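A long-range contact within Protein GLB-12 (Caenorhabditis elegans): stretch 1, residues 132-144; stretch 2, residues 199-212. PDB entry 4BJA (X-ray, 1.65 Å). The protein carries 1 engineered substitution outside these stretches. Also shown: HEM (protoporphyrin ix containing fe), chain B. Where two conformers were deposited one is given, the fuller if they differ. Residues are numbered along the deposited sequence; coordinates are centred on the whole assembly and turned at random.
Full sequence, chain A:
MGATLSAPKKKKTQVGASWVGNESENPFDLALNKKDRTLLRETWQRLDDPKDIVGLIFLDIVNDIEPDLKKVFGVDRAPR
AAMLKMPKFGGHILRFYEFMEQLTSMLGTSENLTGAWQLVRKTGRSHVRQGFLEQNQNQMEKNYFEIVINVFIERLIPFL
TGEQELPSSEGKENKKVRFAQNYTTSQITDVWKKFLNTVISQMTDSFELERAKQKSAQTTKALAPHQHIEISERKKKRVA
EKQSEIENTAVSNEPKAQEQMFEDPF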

# COMPACT_ATOMS: atom_id res chain seq x y z
N PHE A 132 5.06 21.24 -12.95
CA PHE A 132 4.77 20.32 -14.03
C PHE A 132 3.97 19.16 -13.45
O PHE A 132 2.99 18.73 -14.03
CB PHE A 132 6.05 19.77 -14.68
CG PHE A 132 5.79 18.68 -15.67
CD1 PHE A 132 5.51 18.98 -17.01
CD2 PHE A 132 5.83 17.34 -15.28
CE1 PHE A 132 5.27 17.93 -17.94
CE2 PHE A 132 5.59 16.32 -16.19
CZ PHE A 132 5.29 16.62 -17.54
N LEU A 133 4.39 18.65 -12.30
CA LEU A 133 3.67 17.52 -11.74
C LEU A 133 2.33 17.94 -11.13
O LEU A 133 1.35 17.23 -11.27
CB LEU A 133 4.53 16.81 -10.68
CG LEU A 133 5.73 16.04 -11.23
CD1 LEU A 133 6.58 15.55 -10.06
CD2 LEU A 133 5.27 14.83 -12.07
N GLU A 134 2.30 19.08 -10.44
CA GLU A 134 1.04 19.58 -9.88
C GLU A 134 -0.04 19.68 -10.96
O GLU A 134 -1.19 19.25 -10.77
CB GLU A 134 1.27 20.93 -9.20
CG GLU A 134 0.41 21.15 -7.99
CD GLU A 134 -0.71 22.12 -8.22
OE1 GLU A 134 -1.28 22.16 -9.34
OE2 GLU A 134 -1.02 22.86 -7.25
N GLN A 135 0.35 20.20 -12.12
CA GLN A 135 -0.55 20.31 -13.26
C GLN A 135 -0.84 19.00 -14.00
O GLN A 135 -1.97 18.78 -14.41
CB GLN A 135 -0.02 21.36 -14.26
CG GLN A 135 -0.46 22.78 -13.90
CD GLN A 135 -0.69 23.69 -15.12
OE1 GLN A 135 -0.51 23.29 -16.27
NE2 GLN A 135 -1.08 24.94 -14.85
N ASN A 136 0.17 18.15 -14.17
CA ASN A 136 0.05 17.02 -15.10
C ASN A 136 -0.02 15.63 -14.52
O ASN A 136 -0.45 14.71 -15.20
CB ASN A 136 1.16 17.06 -16.15
CG ASN A 136 1.14 18.37 -16.94
OD1 ASN A 136 0.13 18.69 -17.56
ND2 ASN A 136 2.22 19.12 -16.89
N GLN A 137 0.43 15.46 -13.28
CA GLN A 137 0.34 14.16 -12.63
C GLN A 137 -1.12 13.72 -12.53
O GLN A 137 -1.94 14.46 -11.99
CB GLN A 137 0.94 14.23 -11.23
CG GLN A 137 0.70 12.95 -10.38
CD GLN A 137 1.51 11.78 -10.87
OE1 GLN A 137 2.26 11.89 -11.84
NE2 GLN A 137 1.38 10.63 -10.18
N ASN A 138 -1.42 12.53 -13.04
CA ASN A 138 -2.81 12.14 -13.29
C ASN A 138 -2.93 10.63 -13.45
O ASN A 138 -2.60 10.07 -14.50
CB ASN A 138 -3.33 12.87 -14.54
CG ASN A 138 -4.81 12.64 -14.80
OD1 ASN A 138 -5.41 13.31 -15.66
ND2 ASN A 138 -5.40 11.70 -14.08
N GLN A 139 -3.44 9.97 -12.41
CA GLN A 139 -3.64 8.51 -12.40
C GLN A 139 -4.57 7.95 -13.52
O GLN A 139 -4.56 6.74 -13.82
CB GLN A 139 -4.15 8.08 -11.01
CG GLN A 139 -3.32 8.64 -9.82
CD GLN A 139 -3.74 8.01 -8.49
OE1 GLN A 139 -4.01 8.70 -7.49
NE2 GLN A 139 -3.79 6.70 -8.47
N MET A 140 -5.37 8.83 -14.13
CA MET A 140 -6.27 8.46 -15.25
C MET A 140 -5.51 8.39 -16.59
O MET A 140 -5.96 7.74 -17.54
CB MET A 140 -7.50 9.38 -15.27
CG MET A 140 -8.53 9.06 -14.21
SD MET A 140 -8.93 7.30 -14.12
CE MET A 140 -9.91 7.02 -15.61
N GLU A 141 -4.37 9.07 -16.64
CA GLU A 141 -3.68 9.41 -17.88
C GLU A 141 -2.15 9.20 -17.91
O GLU A 141 -1.67 8.33 -18.62
CB GLU A 141 -3.92 10.89 -18.18
CG GLU A 141 -3.28 11.46 -19.42
CD GLU A 141 -3.92 12.80 -19.82
OE1 GLU A 141 -4.86 13.26 -19.12
OE2 GLU A 141 -3.48 13.38 -20.84
N LYS A 142 -1.39 10.00 -17.17
CA LYS A 142 0.02 9.71 -16.94
C LYS A 142 0.35 9.83 -15.47
O LYS A 142 0.18 10.89 -14.86
CB LYS A 142 0.95 10.63 -17.74
CG LYS A 142 1.03 10.26 -19.26
CD LYS A 142 2.02 11.18 -19.98
CE LYS A 142 2.60 10.54 -21.25
NZ LYS A 142 1.55 10.05 -22.17
N ASN A 143 0.88 8.75 -14.93
CA ASN A 143 1.48 8.81 -13.59
C ASN A 143 3.00 8.85 -13.77
O ASN A 143 3.59 7.86 -14.13
CB ASN A 143 1.04 7.56 -12.80
CG ASN A 143 1.66 7.49 -11.43
OD1 ASN A 143 2.70 8.09 -11.18
ND2 ASN A 143 0.98 6.79 -10.52
N TYR A 144 3.61 10.01 -13.57
CA TYR A 144 5.03 10.20 -13.87
C TYR A 144 5.94 9.43 -12.91
O TYR A 144 7.04 9.08 -13.28
CB TYR A 144 5.41 11.71 -13.93
CG TYR A 144 4.75 12.39 -15.10
CD1 TYR A 144 5.35 12.37 -16.36
CD2 TYR A 144 3.51 13.01 -14.96
CE1 TYR A 144 4.73 13.00 -17.44
CE2 TYR A 144 2.89 13.62 -16.04
CZ TYR A 144 3.50 13.60 -17.25
OH TYR A 144 2.87 14.21 -18.32
N VAL A 199 7.26 1.65 -3.94
CA VAL A 199 7.69 3.04 -4.00
C VAL A 199 6.73 3.86 -4.89
O VAL A 199 6.27 4.94 -4.51
CB VAL A 199 9.14 3.14 -4.52
CG1 VAL A 199 9.49 4.61 -4.78
CG2 VAL A 199 10.11 2.48 -3.44
N ILE A 200 6.36 3.31 -6.04
CA ILE A 200 5.39 4.02 -6.90
C ILE A 200 4.08 4.28 -6.16
O ILE A 200 3.58 5.39 -6.16
CB ILE A 200 5.04 3.20 -8.15
CG1 ILE A 200 6.28 3.09 -9.04
CG2 ILE A 200 3.91 3.94 -8.94
CD1 ILE A 200 6.13 2.03 -10.19
N SER A 201 3.52 3.25 -5.52
CA SER A 201 2.20 3.44 -4.92
C SER A 201 2.26 4.49 -3.78
O SER A 201 1.36 5.33 -3.68
CB SER A 201 1.63 2.14 -4.43
OG SER A 201 2.35 1.72 -3.31
N GLN A 202 3.32 4.46 -2.96
CA GLN A 202 3.37 5.39 -1.82
C GLN A 202 3.71 6.80 -2.24
O GLN A 202 3.17 7.77 -1.67
CB GLN A 202 4.34 4.86 -0.77
CG GLN A 202 3.83 3.52 -0.22
CD GLN A 202 2.40 3.65 0.30
OE1 GLN A 202 2.16 4.35 1.28
NE2 GLN A 202 1.42 3.03 -0.40
N MET A 203 4.54 6.95 -3.28
CA MET A 203 4.76 8.31 -3.78
C MET A 203 3.52 8.83 -4.46
O MET A 203 3.17 9.99 -4.27
CB MET A 203 5.95 8.38 -4.71
CG MET A 203 7.25 8.19 -3.97
SD MET A 203 8.58 8.22 -5.15
CE MET A 203 8.66 9.96 -5.49
N THR A 204 2.81 7.97 -5.19
CA THR A 204 1.61 8.40 -5.85
C THR A 204 0.55 8.84 -4.84
O THR A 204 -0.09 9.90 -5.02
CB THR A 204 1.08 7.27 -6.74
OG1 THR A 204 2.04 7.02 -7.78
CG2 THR A 204 -0.29 7.62 -7.34
N ASP A 205 0.36 8.03 -3.79
CA ASP A 205 -0.71 8.31 -2.83
C ASP A 205 -0.41 9.54 -2.00
O ASP A 205 -1.30 10.37 -1.78
CB ASP A 205 -0.99 7.08 -1.96
CG ASP A 205 -1.86 6.05 -2.68
OD1 ASP A 205 -2.33 6.28 -3.82
OD2 ASP A 205 -2.12 4.98 -2.08
N SER A 206 0.86 9.68 -1.58
CA SER A 206 1.22 10.82 -0.78
C SER A 206 1.14 12.13 -1.60
O SER A 206 0.64 13.19 -1.13
CB SER A 206 2.58 10.61 -0.13
OG SER A 206 3.61 10.42 -1.10
N PHE A 207 1.62 12.06 -2.83
CA PHE A 207 1.48 13.20 -3.73
C PHE A 207 -0.01 13.60 -3.91
O PHE A 207 -0.39 14.79 -3.85
CB PHE A 207 2.10 12.83 -5.10
CG PHE A 207 2.01 13.95 -6.12
CD1 PHE A 207 0.83 14.16 -6.82
CD2 PHE A 207 3.09 14.79 -6.32
CE1 PHE A 207 0.72 15.23 -7.73
CE2 PHE A 207 3.00 15.85 -7.28
CZ PHE A 207 1.81 16.07 -7.93
N GLU A 208 -0.87 12.62 -4.17
CA GLU A 208 -2.23 12.90 -4.53
C GLU A 208 -2.94 13.60 -3.35
O GLU A 208 -3.69 14.57 -3.54
CB GLU A 208 -2.92 11.62 -4.92
CG GLU A 208 -4.16 11.80 -5.70
CD GLU A 208 -3.93 12.29 -7.14
OE1 GLU A 208 -2.90 11.95 -7.77
OE2 GLU A 208 -4.81 13.00 -7.65
N LEU A 209 -2.66 13.10 -2.16
CA LEU A 209 -3.28 13.66 -0.95
C LEU A 209 -2.80 15.08 -0.70
O LEU A 209 -3.59 15.97 -0.35
CB LEU A 209 -2.95 12.77 0.25
CG LEU A 209 -3.58 13.21 1.59
CD1 LEU A 209 -5.10 13.31 1.50
CD2 LEU A 209 -3.19 12.24 2.72
N GLU A 210 -1.49 15.29 -0.84
CA GLU A 210 -0.92 16.60 -0.58
C GLU A 210 -1.45 17.62 -1.58
O GLU A 210 -1.77 18.77 -1.21
CB GLU A 210 0.60 16.53 -0.62
CG GLU A 210 1.30 17.89 -0.42
CD GLU A 210 1.12 18.46 1.00
OE1 GLU A 210 0.78 17.71 1.94
OE2 GLU A 210 1.35 19.67 1.17
N ARG A 211 -1.55 17.21 -2.85
CA ARG A 211 -2.13 18.10 -3.84
C ARG A 211 -3.60 18.43 -3.52
O ARG A 211 -4.01 19.61 -3.62
CB ARG A 211 -1.97 17.51 -5.25
CG ARG A 211 -2.67 18.35 -6.29
CD ARG A 211 -2.27 17.92 -7.67
NE ARG A 211 -2.80 16.60 -8.00
CZ ARG A 211 -2.63 15.99 -9.17
NH1 ARG A 211 -1.96 16.59 -10.15
NH2 ARG A 211 -3.14 14.78 -9.35
N ALA A 212 -4.39 17.42 -3.13
CA ALA A 212 -5.80 17.64 -2.81
C ALA A 212 -5.95 18.63 -1.65
O ALA A 212 -6.84 19.49 -1.68
CB ALA A 212 -6.52 16.34 -2.51
CHA HEM B . 13.37 16.49 -6.37
CHB HEM B . 13.24 11.66 -6.02
CHC HEM B . 10.26 11.46 -9.79
CHD HEM B . 11.03 16.14 -10.61
C1A HEM B . 13.53 15.22 -5.93
C2A HEM B . 14.21 14.83 -4.71
C3A HEM B . 14.16 13.49 -4.65
C4A HEM B . 13.46 13.00 -5.81
CMA HEM B . 14.75 12.55 -3.56
CAA HEM B . 14.85 15.84 -3.69
CBA HEM B . 14.16 15.74 -2.32
CGA HEM B . 12.76 16.11 -2.50
O1A HEM B . 12.50 17.17 -3.15
O2A HEM B . 11.92 15.30 -2.03
C1B HEM B . 12.37 11.23 -6.98
C2B HEM B . 11.87 9.87 -7.10
C3B HEM B . 11.06 9.82 -8.12
C4B HEM B . 11.01 11.13 -8.70
CMB HEM B . 12.24 8.71 -6.15
CAB HEM B . 10.29 8.55 -8.56
CBB HEM B . 9.84 8.46 -9.78
C1C HEM B . 10.20 12.70 -10.33
C2C HEM B . 9.45 13.06 -11.50
C3C HEM B . 9.65 14.34 -11.73
C4C HEM B . 10.56 14.85 -10.73
CMC HEM B . 8.55 12.09 -12.30
CAC HEM B . 9.02 15.13 -12.90
CBC HEM B . 8.86 16.43 -12.74
C1D HEM B . 11.78 16.63 -9.60
C2D HEM B . 12.38 17.93 -9.59
C3D HEM B . 13.09 18.03 -8.27
C4D HEM B . 12.86 16.78 -7.61
CMD HEM B . 12.33 19.03 -10.67
CAD HEM B . 13.93 19.22 -7.76
CBD HEM B . 15.40 18.84 -7.97
CGD HEM B . 15.85 18.76 -9.43
O1D HEM B . 15.24 19.38 -10.33
O2D HEM B . 16.86 18.09 -9.68
NA HEM B . 13.09 14.07 -6.60
NB HEM B . 11.82 12.01 -7.99
NC HEM B . 10.87 13.82 -9.89
ND HEM B . 12.10 15.96 -8.41
FE HEM B . 12.00 13.98 -8.22
O HOH W 1 -0.31 11.01 -7.74

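The direct hydrogen bonds fall at two sites. Where the helix of stretch 1 ends, Arg-211 supplies donors to Glu-134 O, in the helix's last turn, and to Gln-137 O, just past its end: Arg-211 NH1 lies 2.8 Å from Glu-134 O and 2.8 Å from Gln-137 O, while Arg-211 NH2 lies 2.9 Å from Gln-137 O. N-H...O angles of 141-147° support all three assignments, and both oxygens sit near the guanidinium plane, at its edge. Farther along, Asn-143 ND2 donates to Thr-204 OG1 (2.9 Å, 168°); Thr-204 OG1 in turn donates to Ile-200 O at 2.8 Å.

One salt bridge lies within stretch 2, Arg-211 NH2 to Glu-208 OE2 at 3.0 Å (160°), and it braces the guanidinium from within the same helix.

Gln-137 links the two sites. Gln-137 OE1 accepts from Tyr-144 N (2.9 Å) and Gln-137 NE2 donates to Asn-143 OD1 (3.0 Å, 171°), tying the loop back on itself. Gln-137 NE2 also donates to water 1 O at 3.0 Å, and the water O donates to Thr-204 O (2.9 Å) and Glu-208 OE1 (2.8 Å), bridging the stretches.

Packing centres on Phe-207, whose CE2 meets Leu-133 CB at 3.8 Å and whose CE1 meets Gln-137 CG at 3.5 Å. Glu-134 N approaches the ring edge, 3.9 Å from Phe-207 CZ. Nearby, Thr-204 CG2 packs 3.7 Å from Gln-139 CD.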